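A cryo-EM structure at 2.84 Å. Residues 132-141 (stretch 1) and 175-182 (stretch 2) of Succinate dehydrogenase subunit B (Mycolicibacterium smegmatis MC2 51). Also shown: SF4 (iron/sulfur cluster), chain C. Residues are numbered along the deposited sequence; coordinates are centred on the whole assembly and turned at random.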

# COMPACT_ATOMS: atom_id res chain seq x y z
N ASN J 132 -21.32 24.38 -1.77
CA ASN J 132 -20.01 23.87 -2.15
C ASN J 132 -20.04 22.36 -2.02
O ASN J 132 -19.96 21.82 -0.92
N MET J 133 -20.16 21.67 -3.15
CA MET J 133 -20.32 20.23 -3.18
C MET J 133 -19.01 19.47 -3.03
O MET J 133 -19.01 18.24 -3.13
N GLU J 134 -17.91 20.15 -2.79
CA GLU J 134 -16.64 19.43 -2.73
C GLU J 134 -16.45 18.63 -1.45
O GLU J 134 -15.80 17.59 -1.51
N PRO J 135 -16.96 19.04 -0.29
CA PRO J 135 -16.97 18.10 0.84
C PRO J 135 -17.75 16.83 0.54
O PRO J 135 -17.31 15.72 0.89
N PHE J 136 -18.90 16.97 -0.12
CA PHE J 136 -19.71 15.82 -0.49
C PHE J 136 -18.93 14.89 -1.40
O PHE J 136 -18.84 13.68 -1.15
N PHE J 137 -18.32 15.43 -2.44
CA PHE J 137 -17.60 14.57 -3.36
C PHE J 137 -16.29 14.05 -2.78
O PHE J 137 -15.84 12.99 -3.19
N ASP J 138 -15.70 14.74 -1.80
CA ASP J 138 -14.53 14.19 -1.13
C ASP J 138 -14.90 12.99 -0.28
O ASP J 138 -14.15 12.01 -0.24
N ALA J 139 -16.02 13.07 0.44
CA ALA J 139 -16.50 11.89 1.15
C ALA J 139 -16.85 10.77 0.20
O ALA J 139 -16.68 9.60 0.53
N TYR J 140 -17.34 11.11 -0.99
CA TYR J 140 -17.66 10.11 -2.00
C TYR J 140 -16.41 9.38 -2.46
O TYR J 140 -16.32 8.16 -2.38
N ARG J 141 -15.42 10.12 -2.95
CA ARG J 141 -14.19 9.49 -3.43
C ARG J 141 -13.23 9.25 -2.27
O ARG J 141 -12.04 9.53 -2.37
N ILE J 175 -27.87 9.31 -8.37
CA ILE J 175 -27.44 10.41 -9.22
C ILE J 175 -26.54 11.39 -8.49
O ILE J 175 -26.13 12.39 -9.09
N LEU J 176 -26.22 11.14 -7.24
CA LEU J 176 -25.30 11.95 -6.45
C LEU J 176 -25.78 13.39 -6.33
O LEU J 176 -25.10 14.33 -6.71
N CYS J 177 -26.98 13.55 -5.77
CA CYS J 177 -27.55 14.87 -5.61
C CYS J 177 -27.37 15.45 -4.21
O CYS J 177 -27.49 16.66 -4.06
N ALA J 178 -27.08 14.61 -3.22
CA ALA J 178 -26.88 14.98 -1.83
C ALA J 178 -28.16 15.34 -1.11
O ALA J 178 -28.11 15.94 -0.05
N CYS J 179 -29.32 14.99 -1.64
CA CYS J 179 -30.56 15.21 -0.92
C CYS J 179 -30.65 14.36 0.33
O CYS J 179 -31.49 14.63 1.19
N CYS J 180 -29.82 13.34 0.45
CA CYS J 180 -29.83 12.41 1.57
C CYS J 180 -28.81 12.81 2.63
O CYS J 180 -29.15 12.94 3.81
N THR J 181 -27.56 13.02 2.22
CA THR J 181 -26.51 13.38 3.16
C THR J 181 -26.81 14.68 3.87
O THR J 181 -26.44 14.85 5.03
N THR J 182 -27.48 15.60 3.20
CA THR J 182 -27.81 16.88 3.80
C THR J 182 -29.17 16.87 4.46
O THR J 182 -29.76 17.93 4.66

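No hydrogen bond joins the two stretches, although one of them carries an iron–sulfur cluster; the helix packs against the cluster-binding loop through apolar and CH-pi contacts. The loop turns two cysteines to the metal. Cys 177 (chi1 p) points its CA-to-CB bond away from the helix, and its SG binds FE2 of SF4 at 2.4 Å. Cys 180, also p, is directed sideways, and its SG binds FE1 at the same distance of 2.4 Å. The helix meets the side chains that lie between and beside these ligands, chiefly Leu 176, Ala 178 and Thr 181, and the contact buries 338 Å² in total.

Phe 136 is the centre of the helical side. It points toward the loop in the t rotamer, with chi2 near 80°, and touches three residues. Ala 178, whose CB also points toward the helix, lies over one face of the ring: the methyl carbon CB is 3.9 Å from the ring centroid and 20° off the normal, a CH-pi contact, with Phe 136 CE1 to Ala 178 CB the closest pair at 3.7 Å. The CA atoms of Phe 136 and Ala 178 are 7.3 Å apart here, the closer of the two points of register. At the ring edge, near its plane, Thr 181 in the m rotamer brings OG1 to 3.6 Å from Phe 136 CE1, a contact with carbon rather than a polar pairing. Leu 176 CD2 is the third neighbour from the loop, 3.9 Å from Phe 136 CZ.

Leu 176 has the largest covered area of any residue in the contact. Its CA-to-CB bond points sideways, but with chi1 m and chi2 t the end of the side chain comes nearer the helix and reaches three aromatic rings. The same CD2 that meets Phe 136 sits over a face of Tyr 140, 4.2 Å from that ring's centroid and 23° off its normal, forming the second CH-pi contact. Tyr 140 is t and points toward the loop. The other methyl, CD1, lies at the edge of Phe 137, 4.2 Å from Phe 137 CE1; that phenylalanine, in the m rotamer, starts sideways and approaches with its ring. Leu 176 CD1 is also 4.1 Å from Tyr 140 CZ, so both methyls touch the tyrosine. Near the start of the helix, Met 133 points toward the loop with all three chi angles m, which places its CE 4.0 Å from Ala 178 CB and 4.2 Å from Cys 177 O.

The polar pairings between these residues lie within each stretch, and Glu 134 OE2 and Thr 182 OG1 also bond elsewhere in the structure. Just past the end of the helix, Arg 141 NH2 forms salt bridges with Asp 138 OD1 at 2.7 Å and Glu 134 OE1 at 2.8 Å, both weak as hydrogen bonds because of their bent geometry, and all three residues are out of reach of the loop. In the loop, Thr 182 OG1 donates to Ala 178 O at 2.5 Å, while Cys 179 N donates to Cys 177 SG at 3.6 Å, a backbone bond to a sulfur that also holds iron.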

# COMPACT_ATOMS: atom_id res chain seq x y z
CB ASN J 132 -18.94 24.50 -1.26
CG ASN J 132 -17.54 24.22 -1.74
OD1 ASN J 132 -17.30 24.03 -2.93
ND2 ASN J 132 -16.60 24.19 -0.81
CB MET J 133 -20.99 19.81 -4.49
CG MET J 133 -22.35 20.41 -4.69
SD MET J 133 -23.61 19.60 -3.70
CE MET J 133 -23.54 17.95 -4.36
CB GLU J 134 -15.47 20.37 -2.97
CG GLU J 134 -15.35 20.74 -4.43
CD GLU J 134 -15.01 19.54 -5.30
OE1 GLU J 134 -14.26 18.65 -4.84
OE2 GLU J 134 -15.50 19.47 -6.45
CB PRO J 135 -17.63 18.91 1.96
CG PRO J 135 -17.31 20.28 1.65
CD PRO J 135 -17.27 20.41 0.17
CB PHE J 136 -20.99 16.30 -1.16
CG PHE J 136 -21.82 15.20 -1.73
CD1 PHE J 136 -22.63 14.45 -0.93
CD2 PHE J 136 -21.80 14.94 -3.08
CE1 PHE J 136 -23.39 13.45 -1.46
CE2 PHE J 136 -22.55 13.94 -3.60
CZ PHE J 136 -23.35 13.20 -2.79
CB PHE J 137 -17.36 15.30 -4.67
CG PHE J 137 -18.56 15.34 -5.56
CD1 PHE J 137 -19.04 14.20 -6.14
CD2 PHE J 137 -19.22 16.52 -5.79
CE1 PHE J 137 -20.13 14.24 -6.94
CE2 PHE J 137 -20.32 16.55 -6.59
CZ PHE J 137 -20.78 15.42 -7.16
CB ASP J 138 -13.87 15.25 -0.26
CG ASP J 138 -13.16 16.31 -1.07
OD1 ASP J 138 -13.15 16.20 -2.31
OD2 ASP J 138 -12.61 17.25 -0.46
CB ALA J 139 -17.71 12.25 2.00
CB TYR J 140 -18.37 10.77 -3.17
CG TYR J 140 -18.48 9.93 -4.41
CD1 TYR J 140 -19.25 8.80 -4.44
CD2 TYR J 140 -17.83 10.30 -5.57
CE1 TYR J 140 -19.37 8.05 -5.57
CE2 TYR J 140 -17.93 9.55 -6.70
CZ TYR J 140 -18.71 8.43 -6.70
OH TYR J 140 -18.82 7.67 -7.83
CB ARG J 141 -13.53 10.34 -4.51
CG ARG J 141 -13.13 11.71 -4.06
CD ARG J 141 -12.44 12.50 -5.13
NE ARG J 141 -12.47 13.92 -4.80
CZ ARG J 141 -13.30 14.79 -5.36
NH1 ARG J 141 -14.15 14.39 -6.29
NH2 ARG J 141 -13.28 16.06 -5.00
CB ILE J 175 -28.63 11.17 -9.81
CG1 ILE J 175 -29.52 11.73 -8.72
CG2 ILE J 175 -29.41 10.28 -10.69
CD1 ILE J 175 -30.80 12.31 -9.22
CB LEU J 176 -23.90 11.90 -7.04
CG LEU J 176 -23.12 10.60 -6.91
CD1 LEU J 176 -22.00 10.60 -7.90
CD2 LEU J 176 -22.59 10.49 -5.51
CB CYS J 177 -29.04 14.85 -5.96
SG CYS J 177 -30.06 13.84 -4.95
CB ALA J 178 -25.87 16.12 -1.68
CB CYS J 179 -31.76 14.90 -1.81
SG CYS J 179 -32.28 16.21 -2.90
CB CYS J 180 -29.54 11.00 1.07
SG CYS J 180 -27.84 10.74 0.60
CB THR J 181 -25.18 13.47 2.44
OG1 THR J 181 -25.05 12.37 1.55
CG2 THR J 181 -24.08 13.40 3.40
CB THR J 182 -27.74 17.98 2.76
OG1 THR J 182 -28.64 17.69 1.70
CG2 THR J 182 -26.35 18.07 2.20
FE1 SF4 C . -28.64 10.25 -1.60
FE2 SF4 C . -29.49 11.66 -4.12
FE3 SF4 C . -30.73 9.00 -3.40
FE4 SF4 C . -27.86 9.16 -4.32
S1 SF4 C . -29.73 9.79 -5.12
S2 SF4 C . -28.86 8.38 -2.60
S3 SF4 C . -27.62 11.02 -3.32
S4 SF4 C . -30.51 10.88 -2.42